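PDB 6R3W: UPF0678 fatty acid-binding protein-like protein ERS007657_00996, which binds one heme b in a wide surface cleft of a beta-barrel and probably scavenges peroxynitrite by isomerising it to nitrate. Local coordinates for residues P14-W19 with F41-K46; T52-A57 with L64-G69; G101-L106 with R133-E138; S109-G114 with V125-R130. One frame throughout, in Å; residues are numbered along the deposited sequence. Where two conformers were deposited one is given.

Interaction 1 of 4, residues P14-W19 with F41-K46; sequences PLLGSW and FAHVGK
Phe41 meets Gly17 in an antiparallel hydrogen-bonded pair where the barrel strand 17-25, which opens with the GXWXGXG motif of nitrobindins, begins beside the end of strand 33-42. Both backbone bonds are 2.9 Å long: Gly17 N donates to Phe41 O almost straight, at 176°, and Phe41 N donates to Gly17 O. The backbone angles of Gly17 would jam a CB against the preceding carbonyl oxygen, so the glycine of the motif fits its place here.

The ring of Phe41 is the hub of the apolar contact. Leu15 lays CD2 over one face, displaced toward the rim and 4.0 Å from Phe41 CZ, in a CH-pi contact. Trp19 comes to the edge of the same ring, with NE1 4.0 Å from Phe41 CD2. Leu49, Tyr51 and Leu139 pack around the phenyl group as well, so it is buried inside the barrel, touched by strands 48-57 and 138-147.

At Ala42 the contact passes to Leu16, whose CD2 branch reaches back to lie 3.7 Å from Ala42 CA although its CB starts out away from segment 41-46. His43 follows, and the same methyl meets the edge of its imidazole at CD2. On the ring, ND1 accepts a hydrogen bond from Gly45 N.

Back in segment 14-19, Trp19 NE1 donates to Leu15 O over 2.9 Å, the oxygen lying in the indole plane and only 3.3 Å from Phe41 CB.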
# COMPACT_ATOMS: atom_id res chain seq x y z
N PRO A 14 -4.61 0.44 -15.03
CA PRO A 14 -5.89 0.40 -14.31
C PRO A 14 -5.82 0.98 -12.87
O PRO A 14 -6.86 1.24 -12.30
CB PRO A 14 -6.24 -1.10 -14.28
CG PRO A 14 -5.62 -1.63 -15.56
CD PRO A 14 -4.29 -0.89 -15.62
N LEU A 15 -4.63 1.11 -12.30
CA LEU A 15 -4.52 1.67 -10.94
C LEU A 15 -4.80 3.17 -10.96
O LEU A 15 -5.19 3.72 -9.92
CB LEU A 15 -3.12 1.39 -10.37
CG LEU A 15 -2.89 0.02 -9.72
CD1 LEU A 15 -3.07 -1.12 -10.70
CD2 LEU A 15 -1.51 -0.02 -9.08
N LEU A 16 -4.54 3.84 -12.07
CA LEU A 16 -4.65 5.31 -12.12
C LEU A 16 -6.06 5.74 -11.71
O LEU A 16 -7.04 5.19 -12.25
CB LEU A 16 -4.32 5.80 -13.52
CG LEU A 16 -2.86 5.67 -13.93
CD1 LEU A 16 -2.70 5.91 -15.42
CD2 LEU A 16 -1.98 6.64 -13.14
N GLY A 17 -6.14 6.78 -10.89
CA GLY A 17 -7.38 7.39 -10.45
C GLY A 17 -7.56 7.35 -8.95
O GLY A 17 -6.55 7.20 -8.20
N SER A 18 -8.79 7.57 -8.52
CA SER A 18 -9.16 7.76 -7.11
C SER A 18 -9.95 6.55 -6.65
O SER A 18 -10.77 6.03 -7.42
CB SER A 18 -9.96 9.02 -6.94
OG SER A 18 -9.14 10.16 -7.15
N TRP A 19 -9.66 6.11 -5.44
CA TRP A 19 -10.22 4.89 -4.84
C TRP A 19 -10.72 5.23 -3.44
O TRP A 19 -10.01 5.95 -2.74
CB TRP A 19 -9.16 3.79 -4.80
CG TRP A 19 -8.63 3.41 -6.15
CD1 TRP A 19 -7.59 3.99 -6.82
CD2 TRP A 19 -9.05 2.30 -6.95
NE1 TRP A 19 -7.37 3.35 -8.01
CE2 TRP A 19 -8.26 2.31 -8.13
CE3 TRP A 19 -10.05 1.35 -6.82
CZ2 TRP A 19 -8.41 1.34 -9.12
CZ3 TRP A 19 -10.20 0.39 -7.80
CH2 TRP A 19 -9.42 0.42 -8.96
N PHE A 41 -3.80 7.25 -7.19
CA PHE A 41 -2.65 6.92 -8.05
C PHE A 41 -2.63 7.87 -9.23
O PHE A 41 -3.69 8.05 -9.87
CB PHE A 41 -2.72 5.49 -8.56
CG PHE A 41 -2.43 4.43 -7.55
CD1 PHE A 41 -1.13 4.10 -7.21
CD2 PHE A 41 -3.46 3.66 -7.01
CE1 PHE A 41 -0.86 3.07 -6.32
CE2 PHE A 41 -3.19 2.63 -6.12
CZ PHE A 41 -1.89 2.32 -5.80
N ALA A 42 -1.48 8.46 -9.51
CA ALA A 42 -1.32 9.36 -10.66
C ALA A 42 0.10 9.18 -11.23
O ALA A 42 0.81 8.28 -10.78
CB ALA A 42 -1.59 10.78 -10.24
N HIS A 43 0.50 10.00 -12.19
CA HIS A 43 1.86 9.90 -12.77
C HIS A 43 2.26 11.22 -13.41
O HIS A 43 1.38 12.07 -13.63
CB HIS A 43 1.93 8.73 -13.76
CG HIS A 43 1.30 9.03 -15.07
ND1 HIS A 43 2.03 9.51 -16.14
CD2 HIS A 43 0.01 9.00 -15.47
CE1 HIS A 43 1.21 9.69 -17.15
NE2 HIS A 43 -0.04 9.45 -16.75
N VAL A 44 3.55 11.39 -13.66
CA VAL A 44 4.12 12.61 -14.31
C VAL A 44 4.94 12.19 -15.53
O VAL A 44 5.83 12.95 -15.92
CB VAL A 44 4.92 13.45 -13.29
CG1 VAL A 44 4.02 13.97 -12.19
CG2 VAL A 44 6.12 12.70 -12.70
N GLY A 45 4.57 11.09 -16.18
CA GLY A 45 5.14 10.70 -17.48
C GLY A 45 6.44 9.91 -17.36
O GLY A 45 7.03 9.58 -18.41
N LYS A 46 6.83 9.53 -16.14
CA LYS A 46 8.02 8.69 -15.87
C LYS A 46 7.58 7.29 -15.44
O LYS A 46 6.39 7.06 -15.20
CB LYS A 46 8.88 9.39 -14.83
CG LYS A 46 9.43 10.74 -15.23
CD LYS A 46 10.39 11.29 -14.22
CE LYS A 46 11.04 12.58 -14.64
NZ LYS A 46 11.98 13.04 -13.60

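Interaction 2 of 4, residues T52-A57 with L64-G69; sequences TQQTRA and LHSETG. With HEM (protoporphyrin IX containing Fe), chain B.
Thr55 and His65 face each other in the hairpin of strands 48-57 and 63-73, one wall of the heme pocket. The backbones run antiparallel, 176° between strand directions. Gln53 and Glu67 exchange N-H...O bonds in a hydrogen-bonded pair, and Thr55 N donates to His65 O while Leu64 N donates to Thr55 O.

Side-chain hydrogen bonds reinforce this ladder. Thr55 OG1, set between its backbone N and carbonyl carbon (chi1 72°), reaches His65 O at 2.7 Å, in the carbonyl plane and on a lone pair; that oxygen thus holds two donors from one residue. Thr55 O is also doubly gripped: Gln54 NE2, on a chain bent at chi2, and Leu64 N approach from opposite faces of its plane. Water joins Gln54 OE1 to Ser66 OG, and another links Gln54 NE2 with Leu64 O.

Flat groups stack on the face bearing Gln53 and Glu67. The Gln53 amide and Glu67 carboxylate planes lie 9° apart, with Glu67 CG 3.7 Å from Gln53 CB. The imidazole of His65 lies over the CHC side of the heme, CHC 3.6 Å from the ring plane and over its centre, while Thr55 CG2 touches the vinyl carbon CBB at 3.5 Å.

Outside partners hold the polar ends: His65 NE2 is hydrogen-bonded to His85 ND1, and Glu67 OE2 to Tyr51 OH. The heme iron carries a water 2.1 Å away, so a hydrogen-bonded imidazole stands on the water-bearing side of the heme, while Glu67 is a buried carboxylate whose charge Arg130 probably balances.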
# COMPACT_ATOMS: atom_id res chain seq x y z
N THR A 52 -0.85 8.25 -2.85
CA THR A 52 -1.17 8.79 -1.52
C THR A 52 -2.37 8.06 -0.94
O THR A 52 -3.29 7.76 -1.69
CB THR A 52 -1.39 10.29 -1.57
OG1 THR A 52 -2.46 10.50 -2.50
CG2 THR A 52 -0.13 11.04 -1.96
N GLN A 53 -2.35 7.92 0.37
CA GLN A 53 -3.41 7.28 1.16
C GLN A 53 -3.74 8.21 2.31
O GLN A 53 -2.80 8.66 3.00
CB GLN A 53 -2.94 5.92 1.69
CG GLN A 53 -3.96 5.23 2.60
CD GLN A 53 -3.32 4.30 3.59
OE1 GLN A 53 -3.46 3.08 3.50
NE2 GLN A 53 -2.64 4.87 4.58
N GLN A 54 -5.02 8.38 2.60
CA GLN A 54 -5.49 8.95 3.88
C GLN A 54 -6.54 8.03 4.46
O GLN A 54 -7.45 7.62 3.74
CB GLN A 54 -6.02 10.37 3.73
CG GLN A 54 -6.38 11.02 5.08
CD GLN A 54 -5.20 11.22 6.01
OE1 GLN A 54 -4.29 12.02 5.74
NE2 GLN A 54 -5.29 10.62 7.20
N THR A 55 -6.45 7.76 5.75
CA THR A 55 -7.48 6.94 6.43
C THR A 55 -8.05 7.71 7.60
O THR A 55 -7.35 8.62 8.14
CB THR A 55 -6.93 5.58 6.88
OG1 THR A 55 -6.04 5.77 7.99
CG2 THR A 55 -6.26 4.84 5.75
N ARG A 56 -9.26 7.35 7.99
CA ARG A 56 -9.94 8.02 9.12
C ARG A 56 -10.84 7.03 9.82
O ARG A 56 -11.24 6.02 9.22
CB ARG A 56 -10.72 9.25 8.65
CG ARG A 56 -11.84 8.97 7.66
CD ARG A 56 -12.43 10.27 7.15
NE ARG A 56 -13.66 10.06 6.39
CZ ARG A 56 -13.71 9.59 5.15
NH1 ARG A 56 -12.62 9.14 4.56
NH2 ARG A 56 -14.89 9.47 4.55
N ALA A 57 -11.19 7.33 11.05
CA ALA A 57 -12.04 6.43 11.83
C ALA A 57 -13.45 6.38 11.23
O ALA A 57 -13.95 7.41 10.76
CB ALA A 57 -12.07 6.86 13.26
N LEU A 64 -6.52 8.86 10.98
CA LEU A 64 -5.70 7.81 11.57
C LEU A 64 -4.33 7.83 10.89
O LEU A 64 -3.66 8.87 10.98
CB LEU A 64 -6.45 6.47 11.46
CG LEU A 64 -7.75 6.39 12.28
CD1 LEU A 64 -8.47 5.08 12.05
CD2 LEU A 64 -7.47 6.57 13.78
N HIS A 65 -4.07 6.90 10.02
CA HIS A 65 -2.80 6.72 9.29
C HIS A 65 -2.90 7.42 7.93
O HIS A 65 -3.99 7.45 7.32
CB HIS A 65 -2.50 5.22 9.16
CG HIS A 65 -1.27 4.91 8.38
ND1 HIS A 65 -1.29 4.55 7.04
CD2 HIS A 65 0.03 4.89 8.76
CE1 HIS A 65 -0.06 4.26 6.66
NE2 HIS A 65 0.78 4.50 7.70
N SER A 66 -1.77 7.84 7.40
CA SER A 66 -1.63 8.18 5.97
C SER A 66 -0.28 7.62 5.50
O SER A 66 0.54 7.24 6.35
CB SER A 66 -1.75 9.66 5.74
OG SER A 66 -0.72 10.34 6.43
N GLU A 67 -0.08 7.55 4.21
CA GLU A 67 1.23 7.24 3.63
C GLU A 67 1.31 7.90 2.28
O GLU A 67 0.26 8.18 1.67
CB GLU A 67 1.49 5.73 3.59
CG GLU A 67 0.39 4.95 2.88
CD GLU A 67 0.48 3.43 2.97
OE1 GLU A 67 0.97 2.91 4.02
OE2 GLU A 67 0.01 2.75 2.04
N THR A 68 2.51 8.11 1.80
CA THR A 68 2.73 8.83 0.55
C THR A 68 4.04 8.34 -0.07
O THR A 68 5.02 8.13 0.68
CB THR A 68 2.69 10.34 0.77
OG1 THR A 68 2.76 10.98 -0.50
CG2 THR A 68 3.77 10.82 1.70
N GLY A 69 4.09 8.28 -1.39
CA GLY A 69 5.31 7.94 -2.10
C GLY A 69 5.04 7.49 -3.50
O GLY A 69 4.24 8.17 -4.20
CHA HEM B . -1.09 0.38 15.72
CHB HEM B . -4.24 1.90 12.43
CHC HEM B . -0.94 1.22 8.91
CHD HEM B . 2.36 0.16 12.31
C1A HEM B . -2.23 0.86 15.12
C2A HEM B . -3.41 1.27 15.82
C3A HEM B . -4.28 1.70 14.89
C4A HEM B . -3.66 1.55 13.62
CMA HEM B . -5.65 2.29 15.13
CAA HEM B . -3.62 1.23 17.32
CBA HEM B . -3.63 2.64 17.90
CGA HEM B . -2.31 3.31 17.67
O1A HEM B . -2.27 4.38 17.03
O2A HEM B . -1.27 2.82 18.16
C1B HEM B . -3.62 1.79 11.17
C2B HEM B . -4.25 2.17 9.94
C3B HEM B . -3.34 1.94 8.93
C4B HEM B . -2.12 1.47 9.59
CMB HEM B . -5.65 2.71 9.80
CAB HEM B . -3.49 2.09 7.46
CBB HEM B . -4.64 1.91 6.85
C1C HEM B . 0.27 0.91 9.54
C2C HEM B . 1.50 0.73 8.89
C3C HEM B . 2.44 0.51 9.86
C4C HEM B . 1.75 0.44 11.12
CMC HEM B . 1.70 0.80 7.41
CAC HEM B . 3.91 0.39 9.73
CBC HEM B . 4.62 1.21 8.95
C1D HEM B . 1.67 0.07 13.51
C2D HEM B . 2.32 -0.25 14.79
C3D HEM B . 1.37 -0.18 15.73
C4D HEM B . 0.11 0.17 15.04
CMD HEM B . 3.78 -0.51 15.01
CAD HEM B . 1.65 -0.02 17.20
CBD HEM B . 1.55 -1.30 17.89
CGD HEM B . 1.90 -1.11 19.37
O1D HEM B . 1.99 -0.02 20.01
O2D HEM B . 2.11 -2.10 19.93
NA HEM B . -2.41 1.06 13.76
NB HEM B . -2.36 1.39 10.91
NC HEM B . 0.42 0.70 10.88
ND HEM B . 0.33 0.33 13.70
FE HEM B . -1.01 0.78 12.35
O HOH W 1 -1.66 13.05 6.32
O HOH W 2 -2.85 10.72 9.32
O HOH W 3 -0.46 2.85 12.57

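Interaction 3 of 4, residues G101-L106 with R133-E138; sequences GDVIEL and RIDGDE
Arg133 NH1 is gripped by two waters that it shares with Glu105 OE2. Water 4 lies 2.8 Å from NH1 and 2.7 Å from OE2, and water 5 makes a similar link whose bond to the carboxylate is weak. Both waters sit in the guanidinium plane at its edge. The direct salt bridge between Glu105 OE2 and Arg133 NH1 is long, 3.7 Å, and the two waters bridge the same pair. The two side chains run side by side in the same direction, with their terminal planes 87° apart. Arg133 NH2 meets Asp135 OD2 in a weak bond of 3.3 Å, which completes a three-residue charge network.

Val103 packs against both partners of the Arg133-Asp135 pair. Its CG1 is 3.6 Å above one face of the guanidinium, toward the rim, and its CG2 touches Asp135 CG. CG1 is anti to the backbone N (chi1 175°), which sets it over the arginine.

These residues sit on one face of the antiparallel hairpin of barrel strands 103-118 and 125-135. The other face is apolar: Leu106 CD1 meets Ile134 CD1 at 3.9 Å. Ile104 and Ile134 form the hydrogen-bonded pair, Ile104 N to Ile134 O being 2.8 Å. Beyond it, Gly136 N donates to Asp102 O from the type II' turn 135-138, where Gly136 takes positive phi.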
# COMPACT_ATOMS: atom_id res chain seq x y z
N GLY A 101 -6.24 -11.02 -17.43
CA GLY A 101 -7.36 -10.18 -17.89
C GLY A 101 -7.52 -8.94 -17.03
O GLY A 101 -6.55 -8.19 -16.89
N ASP A 102 -8.70 -8.73 -16.47
CA ASP A 102 -9.05 -7.50 -15.71
C ASP A 102 -8.54 -7.61 -14.27
O ASP A 102 -8.88 -6.74 -13.49
CB ASP A 102 -10.55 -7.21 -15.75
CG ASP A 102 -11.05 -6.67 -17.06
OD1 ASP A 102 -10.38 -5.76 -17.62
OD2 ASP A 102 -12.13 -7.11 -17.49
N VAL A 103 -7.76 -8.64 -13.96
CA VAL A 103 -7.18 -8.80 -12.60
C VAL A 103 -5.68 -8.53 -12.64
O VAL A 103 -4.96 -9.22 -13.37
CB VAL A 103 -7.47 -10.19 -12.03
CG1 VAL A 103 -6.78 -10.39 -10.69
CG2 VAL A 103 -8.97 -10.42 -11.90
N ILE A 104 -5.22 -7.62 -11.79
CA ILE A 104 -3.79 -7.41 -11.50
C ILE A 104 -3.54 -7.89 -10.08
O ILE A 104 -4.25 -7.43 -9.18
CB ILE A 104 -3.39 -5.93 -11.65
CG1 ILE A 104 -3.65 -5.40 -13.05
CG2 ILE A 104 -1.94 -5.71 -11.23
CD1 ILE A 104 -3.70 -3.90 -13.14
N GLU A 105 -2.52 -8.70 -9.89
CA GLU A 105 -2.08 -9.13 -8.56
C GLU A 105 -0.67 -8.61 -8.34
O GLU A 105 0.21 -8.95 -9.14
CB GLU A 105 -2.17 -10.64 -8.42
CG GLU A 105 -3.60 -11.14 -8.45
CD GLU A 105 -3.74 -12.63 -8.58
OE1 GLU A 105 -3.42 -13.17 -9.66
OE2 GLU A 105 -4.26 -13.24 -7.65
N LEU A 106 -0.48 -7.84 -7.27
CA LEU A 106 0.86 -7.36 -6.87
C LEU A 106 1.22 -7.98 -5.54
O LEU A 106 0.38 -8.01 -4.61
CB LEU A 106 0.87 -5.84 -6.75
CG LEU A 106 0.49 -5.05 -7.99
CD1 LEU A 106 -0.91 -4.51 -7.85
CD2 LEU A 106 1.47 -3.92 -8.21
N ARG A 133 -4.80 -6.63 -4.98
CA ARG A 133 -5.56 -7.15 -6.12
C ARG A 133 -6.41 -6.03 -6.69
O ARG A 133 -7.17 -5.42 -5.94
CB ARG A 133 -6.43 -8.33 -5.65
CG ARG A 133 -7.28 -8.94 -6.75
CD ARG A 133 -8.27 -9.91 -6.12
NE ARG A 133 -9.19 -10.47 -7.09
CZ ARG A 133 -8.98 -11.58 -7.76
NH1 ARG A 133 -7.82 -12.21 -7.64
NH2 ARG A 133 -9.84 -11.96 -8.68
N ILE A 134 -6.24 -5.72 -7.96
CA ILE A 134 -7.15 -4.82 -8.70
C ILE A 134 -7.95 -5.69 -9.67
O ILE A 134 -7.36 -6.35 -10.53
CB ILE A 134 -6.40 -3.67 -9.41
CG1 ILE A 134 -5.74 -2.67 -8.44
CG2 ILE A 134 -7.36 -2.95 -10.35
CD1 ILE A 134 -4.57 -3.21 -7.67
N ASP A 135 -9.25 -5.79 -9.44
CA ASP A 135 -10.19 -6.60 -10.25
C ASP A 135 -11.26 -5.66 -10.79
O ASP A 135 -12.12 -5.24 -10.02
CB ASP A 135 -10.76 -7.73 -9.41
CG ASP A 135 -11.70 -8.65 -10.16
OD1 ASP A 135 -12.00 -8.34 -11.31
OD2 ASP A 135 -12.11 -9.66 -9.56
N GLY A 136 -11.08 -5.18 -12.01
CA GLY A 136 -11.98 -4.16 -12.56
C GLY A 136 -11.96 -2.89 -11.73
O GLY A 136 -10.94 -2.20 -11.73
N ASP A 137 -13.08 -2.56 -11.08
CA ASP A 137 -13.23 -1.32 -10.29
C ASP A 137 -13.11 -1.60 -8.79
O ASP A 137 -13.44 -0.70 -8.01
CB ASP A 137 -14.56 -0.65 -10.58
CG ASP A 137 -14.65 -0.02 -11.96
OD1 ASP A 137 -13.60 0.08 -12.64
OD2 ASP A 137 -15.77 0.34 -12.35
N GLU A 138 -12.56 -2.75 -8.40
CA GLU A 138 -12.35 -3.13 -6.99
C GLU A 138 -10.85 -3.25 -6.73
O GLU A 138 -10.20 -4.08 -7.38
CB GLU A 138 -13.07 -4.44 -6.71
CG GLU A 138 -12.95 -4.92 -5.28
CD GLU A 138 -13.25 -6.40 -5.11
OE1 GLU A 138 -14.37 -6.71 -4.70
OE2 GLU A 138 -12.45 -7.22 -5.61
O HOH W 4 -5.75 -12.19 -5.71
O HOH W 5 -6.96 -14.38 -9.43

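Interaction 4 of 4, residues S109-G114 with V125-R130; sequences STRADG and VTALDR
A hairpin beside the heme pocket brings Ser109 of strand 103-118 against Asp129 of strand 125-135. They form an antiparallel non-hydrogen-bonded pair at the point where strand 103-118 breaks into a type I turn, residues 109-112.

The Asp129 carboxylate is the focus. Arg111 grips it side-on with two nitrogens: NE reaches OD1 at 3.0 Å and NH2 reaches OD2 at 2.8 Å, both nearly straight. Each oxygen uses its syn lone pair, and the guanidinium and carboxylate planes are only 20° apart. Ser109 OG adds a third donor, 2.6 Å from Asp129 OD1 and coming from above the carboxylate plane. Three bonds to one carboxylate would tend to stabilise its negative charge. The arginine chain bends at chi3 (-61°), where NE turns toward OD1, and its CG rests on Ala127 CB at 3.7 Å.

Thr110 secures the adjoining backbone. Its N donates to Leu128 O at 2.9 Å, and its OG1 accepts from Leu128 N at 3.0 Å, so a side-chain oxygen stands in for the usual carbonyl of the ladder. Its CG2 packs 4.0 Å from Leu128 CB. Leu128 and Val125 touch the heme; Thr126 and Ala127 form a classic beta bulge facing Arg146.

Within segment 109-114, Arg111 N donates to Ser109 OG at 2.9 Å, the bond that defines an ST turn.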
# COMPACT_ATOMS: atom_id res chain seq x y z
N SER A 109 7.19 -6.96 -0.57
CA SER A 109 7.65 -7.12 0.81
C SER A 109 8.92 -6.31 1.05
O SER A 109 9.79 -6.28 0.16
CB SER A 109 7.91 -8.59 1.12
OG SER A 109 8.41 -8.77 2.43
N THR A 110 9.07 -5.77 2.25
CA THR A 110 10.38 -5.24 2.69
C THR A 110 11.41 -6.36 2.73
O THR A 110 12.60 -6.05 2.75
CB THR A 110 10.28 -4.54 4.05
OG1 THR A 110 9.86 -5.48 5.04
CG2 THR A 110 9.31 -3.38 4.02
N ARG A 111 10.97 -7.60 2.88
CA ARG A 111 11.84 -8.78 3.10
C ARG A 111 12.50 -9.23 1.79
O ARG A 111 13.38 -10.09 1.85
CB ARG A 111 11.04 -9.91 3.75
CG ARG A 111 10.37 -9.49 5.06
CD ARG A 111 9.64 -10.62 5.76
NE ARG A 111 8.56 -11.17 4.96
CZ ARG A 111 8.53 -12.39 4.48
NH1 ARG A 111 9.53 -13.22 4.66
NH2 ARG A 111 7.46 -12.80 3.82
N ALA A 112 12.06 -8.71 0.65
CA ALA A 112 12.60 -9.07 -0.68
C ALA A 112 13.59 -8.01 -1.16
O ALA A 112 13.40 -7.43 -2.24
CB ALA A 112 11.47 -9.28 -1.67
N ASP A 113 14.61 -7.72 -0.33
CA ASP A 113 15.64 -6.69 -0.61
C ASP A 113 15.03 -5.29 -0.55
O ASP A 113 15.57 -4.38 -1.19
CB ASP A 113 16.32 -6.95 -1.95
CG ASP A 113 17.75 -6.42 -2.04
OD1 ASP A 113 18.35 -6.11 -0.98
OD2 ASP A 113 18.26 -6.39 -3.15
N GLY A 114 14.02 -5.12 0.29
CA GLY A 114 13.49 -3.81 0.64
C GLY A 114 14.12 -3.30 1.93
O GLY A 114 15.23 -3.70 2.24
N VAL A 125 9.14 -1.38 13.94
CA VAL A 125 8.64 -2.19 12.80
C VAL A 125 9.85 -2.75 12.05
O VAL A 125 10.77 -1.96 11.74
CB VAL A 125 7.77 -1.32 11.88
CG1 VAL A 125 7.29 -2.13 10.70
CG2 VAL A 125 6.61 -0.71 12.64
N THR A 126 9.85 -4.04 11.78
CA THR A 126 10.98 -4.67 11.10
C THR A 126 10.62 -5.31 9.77
O THR A 126 11.53 -5.56 9.00
CB THR A 126 11.72 -5.66 12.00
OG1 THR A 126 10.86 -6.75 12.34
CG2 THR A 126 12.26 -5.00 13.25
N ALA A 127 9.35 -5.64 9.51
CA ALA A 127 8.97 -6.12 8.16
C ALA A 127 7.54 -5.74 7.85
O ALA A 127 6.69 -5.75 8.75
CB ALA A 127 9.19 -7.61 8.01
N LEU A 128 7.28 -5.51 6.56
CA LEU A 128 5.94 -5.28 6.01
C LEU A 128 5.80 -6.04 4.71
O LEU A 128 6.72 -5.97 3.87
CB LEU A 128 5.72 -3.79 5.79
CG LEU A 128 5.72 -2.94 7.06
CD1 LEU A 128 5.96 -1.47 6.74
CD2 LEU A 128 4.44 -3.13 7.85
N ASP A 129 4.69 -6.75 4.57
CA ASP A 129 4.31 -7.44 3.33
C ASP A 129 2.97 -6.90 2.87
O ASP A 129 2.07 -6.72 3.71
CB ASP A 129 4.15 -8.95 3.53
CG ASP A 129 5.40 -9.77 3.79
OD1 ASP A 129 6.46 -9.20 4.12
OD2 ASP A 129 5.27 -11.02 3.74
N ARG A 130 2.83 -6.65 1.58
CA ARG A 130 1.56 -6.21 0.96
C ARG A 130 1.17 -7.15 -0.18
O ARG A 130 2.00 -7.46 -1.04
CB ARG A 130 1.70 -4.78 0.46
CG ARG A 130 1.81 -3.74 1.57
CD ARG A 130 2.13 -2.37 1.01
NE ARG A 130 2.51 -1.43 2.04
CZ ARG A 130 1.84 -0.34 2.37
NH1 ARG A 130 0.69 -0.02 1.78
NH2 ARG A 130 2.30 0.44 3.32

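In the fold
All four contacts belong to one closed antiparallel barrel of ten strands, each joining strands adjacent in the sheet. Interactions 3 and 4 share strands 103-118 and 125-135, with interaction 4 nested inside the loop that interaction 3 closes; their centres are 22 Å apart. Interactions 1 and 3 touch: Leu15 CD1 packs 3.8 Å from Ile104 CD1, and Trp19 CZ3 lies 3.4 Å from Asp137 O. Interactions 2 and 4, 19 Å between centres, meet through a salt bridge, Glu67 OE2 to Arg130 NH1 at 2.9 Å. These two also border the heme, whereas Trp19 of interaction 1 stays about 13 Å from it by its side chain.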